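Local coordinates for putative phosphomannomutase (PDB 1TUO), which probably moves a phosphate group between positions of a sugar phosphate, as a magnesium-dependent member of the phosphohexose mutase family, at residues L276-K281 and Y339-P344; G335-P340 and I349-L354. All coordinates share one frame; numbering follows the deposited sequence.

Contact 1 (L276-K281 and Y339-P344); sequences LYRFRK and YPEHLP
Arg278, near the C-terminal end of helix 267-280, reaches across to the loop after strand 337-339, where Tyr339 and Glu341 hold its guanidinium from two directions. The carboxylate of Glu341 lies at the guanidinium's edge, the two planes turned only 29° from each other, and forms a salt bridge through a single oxygen. OE2 accepts from Arg278 NH2 at 2.5 Å, so short that the exact length is doubtful, and more weakly from Arg278 NH1 at 3.2 Å. Arg278 NH2 also donates to Phe328 O, which ties the group to the neighbouring strand 327-331. From one face comes the rim of the Tyr339 ring: its CD1 sits over the centre of the guanidinium, 3.7 Å from Arg278 CZ, with the planes 66° apart. This is therefore ring edge on guanidinium face, not a flat stack. Arg278 gets there by a bend at chi3 (71°), which swings the head group off the line of its chain. Glu341 meets it with a chain bent at chi2, its chi1 lying away from any staggered position. Within the loop, Tyr339 O accepts from His342 N and Leu343 N, which reach it from opposite faces of its carbonyl plane. Within the alpha/beta/alpha domain III of the phosphohexomutase fold, an arginine of a flanking helix thus pins the turn that leaves the edge strand of the four-stranded sheet.

Contact 2 (G335-P340 and I349-L354); sequences GGVGYP and ILTSLL
The nearest CA atoms across the contact are those of Val337 and Thr351, 6.8 Å apart, where strand 337-339 passes helix 348-362. The two axes come within 8.7 Å and run almost perpendicular, at 83°. This is a helix packed on the edge strand of the four-stranded mixed sheet in domain III, one layer of its alpha/beta/alpha sandwich, and the chain between them is short. Val337 and Tyr339 direct their CB atoms at the helix, and Gly338 between them has no side chain to offer. Leu350 and Leu354, one helical turn apart, both approach the Tyr339 ring from the same side. Leu354 CD1 rides over the face in a CH-pi contact, 3.6 Å from the ring centroid and 21° off its normal, displaced toward CE1. Leu350 CD2 comes in obliquely, 3.5 Å from Tyr339 CD2. The phenol end meets Thr351 in the ring plane, where Tyr339 OH donates to Thr351 OG1 at 2.7 Å. With Thr351 CG2 anti to the backbone N, the hydroxyl lies beside that N (chi1 -63°) and also hydrogen-bonds to Asp347 O, just before the helix. That buried hydroxyl is thus gripped by several partners and fixes the end of the tyrosine. Val337 CB adds a packing contact to the same Thr351 OG1. One further partner of Thr351 OG1 is a bridging water, which donates to it and to Gly335 O while accepting from Val337 N at 2.9 Å.

Tyr339 belongs to both contacts, whose centres lie 9 Å apart, so helices 267-280 and 348-362 meet around one side chain. The two contacts also touch directly: Leu354 CD1 is 4.1 Å from Arg278 NH1, and His342 CD2 packs on Leu350 CD2 at 3.7 Å. Gly335, which the water of contact 2 ties to Thr351, closes a Gly-Glu-Glu-Ser-Gly sequence. In phosphohexomutases the corresponding loop of domain III contacts the sugar, so the Gly335 end of contact 2 probably borders the substrate cleft, with contact 1 where the chain leaves the strand.

Contact 1 (L276-K281 and Y339-P344)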
loop_
_atom_site.group_PDB
_atom_site.type_symbol
_atom_site.label_atom_id
_atom_site.label_comp_id
_atom_site.label_asym_id
_atom_site.label_seq_id
_atom_site.Cartn_x
_atom_site.Cartn_y
_atom_site.Cartn_z
ATOM N N LEU A 276 1.232 16.239 -8.070
ATOM C CA LEU A 276 0.988 17.579 -8.594
ATOM C C LEU A 276 0.306 18.450 -7.549
ATOM O O LEU A 276 0.708 19.584 -7.321
ATOM C CB LEU A 276 0.104 17.515 -9.841
ATOM C CG LEU A 276 -0.284 18.862 -10.461
ATOM C CD1 LEU A 276 0.970 19.606 -10.899
ATOM C CD2 LEU A 276 -1.195 18.624 -11.658
ATOM N N TYR A 277 -0.731 17.909 -6.926
ATOM C CA TYR A 277 -1.472 18.636 -5.905
ATOM C C TYR A 277 -0.577 19.054 -4.740
ATOM O O TYR A 277 -0.589 20.216 -4.328
ATOM C CB TYR A 277 -2.629 17.777 -5.388
ATOM C CG TYR A 277 -3.411 18.436 -4.272
ATOM C CD1 TYR A 277 -3.411 17.903 -2.984
ATOM C CD2 TYR A 277 -4.127 19.609 -4.501
ATOM C CE1 TYR A 277 -4.106 18.529 -1.949
ATOM C CE2 TYR A 277 -4.824 20.242 -3.474
ATOM C CZ TYR A 277 -4.808 19.699 -2.203
ATOM O OH TYR A 277 -5.479 20.336 -1.180
ATOM N N ARG A 278 0.207 18.117 -4.216
ATOM C CA ARG A 278 1.082 18.424 -3.091
ATOM C C ARG A 278 2.164 19.424 -3.483
ATOM O O ARG A 278 2.513 20.308 -2.699
ATOM C CB ARG A 278 1.707 17.136 -2.536
ATOM C CG ARG A 278 0.722 16.294 -1.732
ATOM C CD ARG A 278 1.233 14.872 -1.482
ATOM N NE ARG A 278 2.348 14.781 -0.535
ATOM C CZ ARG A 278 2.248 14.955 0.783
ATOM N NH1 ARG A 278 1.079 15.242 1.339
ATOM N NH2 ARG A 278 3.320 14.812 1.556
ATOM N N PHE A 279 2.688 19.293 -4.698
ATOM C CA PHE A 279 3.712 20.218 -5.157
ATOM C C PHE A 279 3.133 21.626 -5.231
ATOM O O PHE A 279 3.774 22.597 -4.813
ATOM C CB PHE A 279 4.221 19.828 -6.541
ATOM C CG PHE A 279 5.147 20.844 -7.140
ATOM C CD1 PHE A 279 6.491 20.865 -6.800
ATOM C CD2 PHE A 279 4.661 21.808 -8.015
ATOM C CE1 PHE A 279 7.342 21.836 -7.322
ATOM C CE2 PHE A 279 5.502 22.783 -8.540
ATOM C CZ PHE A 279 6.845 22.794 -8.189
ATOM N N ARG A 280 1.927 21.741 -5.775
ATOM C CA ARG A 280 1.295 23.049 -5.908
ATOM C C ARG A 280 0.925 23.652 -4.551
ATOM O O ARG A 280 0.779 24.863 -4.436
ATOM C CB ARG A 280 0.069 22.966 -6.831
ATOM C CG ARG A 280 0.444 22.657 -8.283
ATOM C CD ARG A 280 -0.760 22.439 -9.203
ATOM N NE ARG A 280 -1.463 23.674 -9.555
ATOM C CZ ARG A 280 -2.414 23.744 -10.483
ATOM N NH1 ARG A 280 -2.771 22.652 -11.150
ATOM N NH2 ARG A 280 -3.012 24.899 -10.747
ATOM N N LYS A 281 0.779 22.809 -3.531
ATOM C CA LYS A 281 0.463 23.300 -2.190
ATOM C C LYS A 281 1.719 23.865 -1.539
ATOM O O LYS A 281 1.654 24.450 -0.457
ATOM C CB LYS A 281 -0.105 22.191 -1.300
ATOM C CG LYS A 281 -1.585 21.934 -1.491
ATOM C CD LYS A 281 -2.121 20.949 -0.457
ATOM C CE LYS A 281 -2.032 21.511 0.954
ATOM N NZ LYS A 281 -2.606 20.577 1.967
ATOM N N TYR A 339 3.566 9.159 2.651
ATOM C CA TYR A 339 3.710 10.593 2.874
ATOM C C TYR A 339 4.688 10.759 4.034
ATOM O O TYR A 339 4.343 10.531 5.194
ATOM C CB TYR A 339 2.331 11.169 3.201
ATOM C CG TYR A 339 1.306 10.747 2.169
ATOM C CD1 TYR A 339 1.221 11.391 0.928
ATOM C CD2 TYR A 339 0.486 9.643 2.393
ATOM C CE1 TYR A 339 0.343 10.935 -0.062
ATOM C CE2 TYR A 339 -0.385 9.181 1.415
ATOM C CZ TYR A 339 -0.454 9.827 0.191
ATOM O OH TYR A 339 -1.315 9.346 -0.773
ATOM N N PRO A 340 5.931 11.155 3.723
ATOM C CA PRO A 340 7.021 11.358 4.684
ATOM C C PRO A 340 6.714 12.063 6.006
ATOM O O PRO A 340 7.125 11.590 7.067
ATOM C CB PRO A 340 8.092 12.083 3.854
ATOM C CG PRO A 340 7.315 12.717 2.734
ATOM C CD PRO A 340 6.311 11.662 2.391
ATOM N N GLU A 341 5.995 13.180 5.959
ATOM C CA GLU A 341 5.683 13.904 7.186
ATOM C C GLU A 341 4.680 13.175 8.078
ATOM O O GLU A 341 4.426 13.593 9.208
ATOM C CB GLU A 341 5.186 15.318 6.854
ATOM C CG GLU A 341 4.518 15.464 5.493
ATOM C CD GLU A 341 3.191 14.879 5.067
ATOM O OE1 GLU A 341 2.519 14.939 6.087
ATOM O OE2 GLU A 341 2.720 14.588 3.969
ATOM N N HIS A 342 4.138 12.072 7.567
ATOM C CA HIS A 342 3.160 11.253 8.282
ATOM C C HIS A 342 3.834 10.004 8.863
ATOM O O HIS A 342 4.101 9.926 10.062
ATOM C CB HIS A 342 2.034 10.868 7.308
ATOM C CG HIS A 342 1.049 9.874 7.848
ATOM N ND1 HIS A 342 0.388 10.046 9.045
ATOM C CD2 HIS A 342 0.576 8.718 7.320
ATOM C CE1 HIS A 342 -0.449 9.040 9.233
ATOM N NE2 HIS A 342 -0.355 8.220 8.199
ATOM N N LEU A 343 4.100 9.031 7.999
ATOM C CA LEU A 343 4.738 7.776 8.392
ATOM C C LEU A 343 5.502 7.242 7.185
ATOM O O LEU A 343 5.080 7.443 6.047
ATOM C CB LEU A 343 3.693 6.721 8.780
ATOM C CG LEU A 343 2.912 6.747 10.097
ATOM C CD1 LEU A 343 1.820 5.686 10.035
ATOM C CD2 LEU A 343 3.839 6.486 11.271
ATOM N N PRO A 344 6.644 6.578 7.419
ATOM C CA PRO A 344 7.434 6.016 6.319
ATOM C C PRO A 344 6.774 4.682 6.016
ATOM O O PRO A 344 7.391 3.621 6.143
ATOM C CB PRO A 344 8.815 5.858 6.940
ATOM C CG PRO A 344 8.489 5.515 8.367
ATOM C CD PRO A 344 7.381 6.495 8.694
#

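Contact 2 (G335-P340 and I349-L354)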
loop_
_atom_site.group_PDB
_atom_site.type_symbol
_atom_site.label_atom_id
_atom_site.label_comp_id
_atom_site.label_asym_id
_atom_site.label_seq_id
_atom_site.Cartn_x
_atom_site.Cartn_y
_atom_site.Cartn_z
ATOM N N GLY A 335 -0.492 0.947 -6.079
ATOM C CA GLY A 335 -1.478 1.699 -5.327
ATOM C C GLY A 335 -1.016 2.138 -3.951
ATOM O O GLY A 335 -1.732 2.859 -3.252
ATOM N N GLY A 336 0.168 1.692 -3.552
ATOM C CA GLY A 336 0.688 2.078 -2.252
ATOM C C GLY A 336 1.360 3.433 -2.371
ATOM O O GLY A 336 2.196 3.640 -3.250
ATOM N N VAL A 337 0.989 4.358 -1.495
ATOM C CA VAL A 337 1.568 5.699 -1.501
ATOM C C VAL A 337 1.927 6.077 -0.069
ATOM O O VAL A 337 1.148 5.837 0.854
ATOM C CB VAL A 337 0.579 6.754 -2.030
ATOM C CG1 VAL A 337 1.300 8.099 -2.194
ATOM C CG2 VAL A 337 -0.029 6.294 -3.357
ATOM N N GLY A 338 3.104 6.670 0.101
ATOM C CA GLY A 338 3.549 7.086 1.418
ATOM C C GLY A 338 3.766 8.589 1.469
ATOM O O GLY A 338 4.112 9.216 0.467
ATOM N N TYR A 339 3.566 9.159 2.651
ATOM C CA TYR A 339 3.710 10.593 2.874
ATOM C C TYR A 339 4.688 10.759 4.034
ATOM O O TYR A 339 4.343 10.531 5.194
ATOM C CB TYR A 339 2.331 11.169 3.201
ATOM C CG TYR A 339 1.306 10.747 2.169
ATOM C CD1 TYR A 339 1.221 11.391 0.928
ATOM C CD2 TYR A 339 0.486 9.643 2.393
ATOM C CE1 TYR A 339 0.343 10.935 -0.062
ATOM C CE2 TYR A 339 -0.385 9.181 1.415
ATOM C CZ TYR A 339 -0.454 9.827 0.191
ATOM O OH TYR A 339 -1.315 9.346 -0.773
ATOM N N PRO A 340 5.931 11.155 3.723
ATOM C CA PRO A 340 7.021 11.358 4.684
ATOM C C PRO A 340 6.714 12.063 6.006
ATOM O O PRO A 340 7.125 11.590 7.067
ATOM C CB PRO A 340 8.092 12.083 3.854
ATOM C CG PRO A 340 7.315 12.717 2.734
ATOM C CD PRO A 340 6.311 11.662 2.391
ATOM N N ILE A 349 -5.565 4.992 3.741
ATOM C CA ILE A 349 -6.580 5.827 4.364
ATOM C C ILE A 349 -6.211 7.291 4.119
ATOM O O ILE A 349 -7.049 8.092 3.685
ATOM C CB ILE A 349 -6.671 5.546 5.876
ATOM C CG1 ILE A 349 -7.015 4.066 6.104
ATOM C CG2 ILE A 349 -7.716 6.459 6.518
ATOM C CD1 ILE A 349 -8.296 3.600 5.417
ATOM N N LEU A 350 -4.958 7.644 4.372
ATOM C CA LEU A 350 -4.542 9.023 4.129
ATOM C C LEU A 350 -4.595 9.318 2.633
ATOM O O LEU A 350 -4.926 10.433 2.231
ATOM C CB LEU A 350 -3.127 9.287 4.656
ATOM C CG LEU A 350 -2.638 10.722 4.420
ATOM C CD1 LEU A 350 -3.656 11.707 5.001
ATOM C CD2 LEU A 350 -1.278 10.924 5.069
ATOM N N THR A 351 -4.279 8.324 1.802
ATOM C CA THR A 351 -4.327 8.545 0.359
ATOM C C THR A 351 -5.751 8.884 -0.053
ATOM O O THR A 351 -5.976 9.792 -0.856
ATOM C CB THR A 351 -3.875 7.304 -0.443
ATOM O OG1 THR A 351 -2.507 7.012 -0.145
ATOM C CG2 THR A 351 -3.986 7.579 -1.933
ATOM N N SER A 352 -6.714 8.151 0.497
ATOM C CA SER A 352 -8.112 8.397 0.176
ATOM C C SER A 352 -8.498 9.816 0.574
ATOM O O SER A 352 -9.139 10.536 -0.193
ATOM C CB SER A 352 -9.010 7.401 0.908
ATOM O OG SER A 352 -8.774 6.082 0.451
ATOM N N LEU A 353 -8.099 10.218 1.776
ATOM C CA LEU A 353 -8.427 11.551 2.265
ATOM C C LEU A 353 -7.748 12.666 1.471
ATOM O O LEU A 353 -8.338 13.731 1.279
ATOM C CB LEU A 353 -8.098 11.658 3.760
ATOM C CG LEU A 353 -8.997 10.760 4.621
ATOM C CD1 LEU A 353 -8.491 10.686 6.059
ATOM C CD2 LEU A 353 -10.422 11.298 4.575
ATOM N N LEU A 354 -6.523 12.436 0.999
ATOM C CA LEU A 354 -5.842 13.461 0.207
ATOM C C LEU A 354 -6.496 13.572 -1.168
ATOM O O LEU A 354 -6.574 14.662 -1.742
ATOM C CB LEU A 354 -4.352 13.144 0.067
ATOM C CG LEU A 354 -3.531 13.345 1.349
ATOM C CD1 LEU A 354 -2.142 12.757 1.175
ATOM C CD2 LEU A 354 -3.447 14.836 1.681
HETATM O O HOH W 1 -1.621 3.970 -0.309
#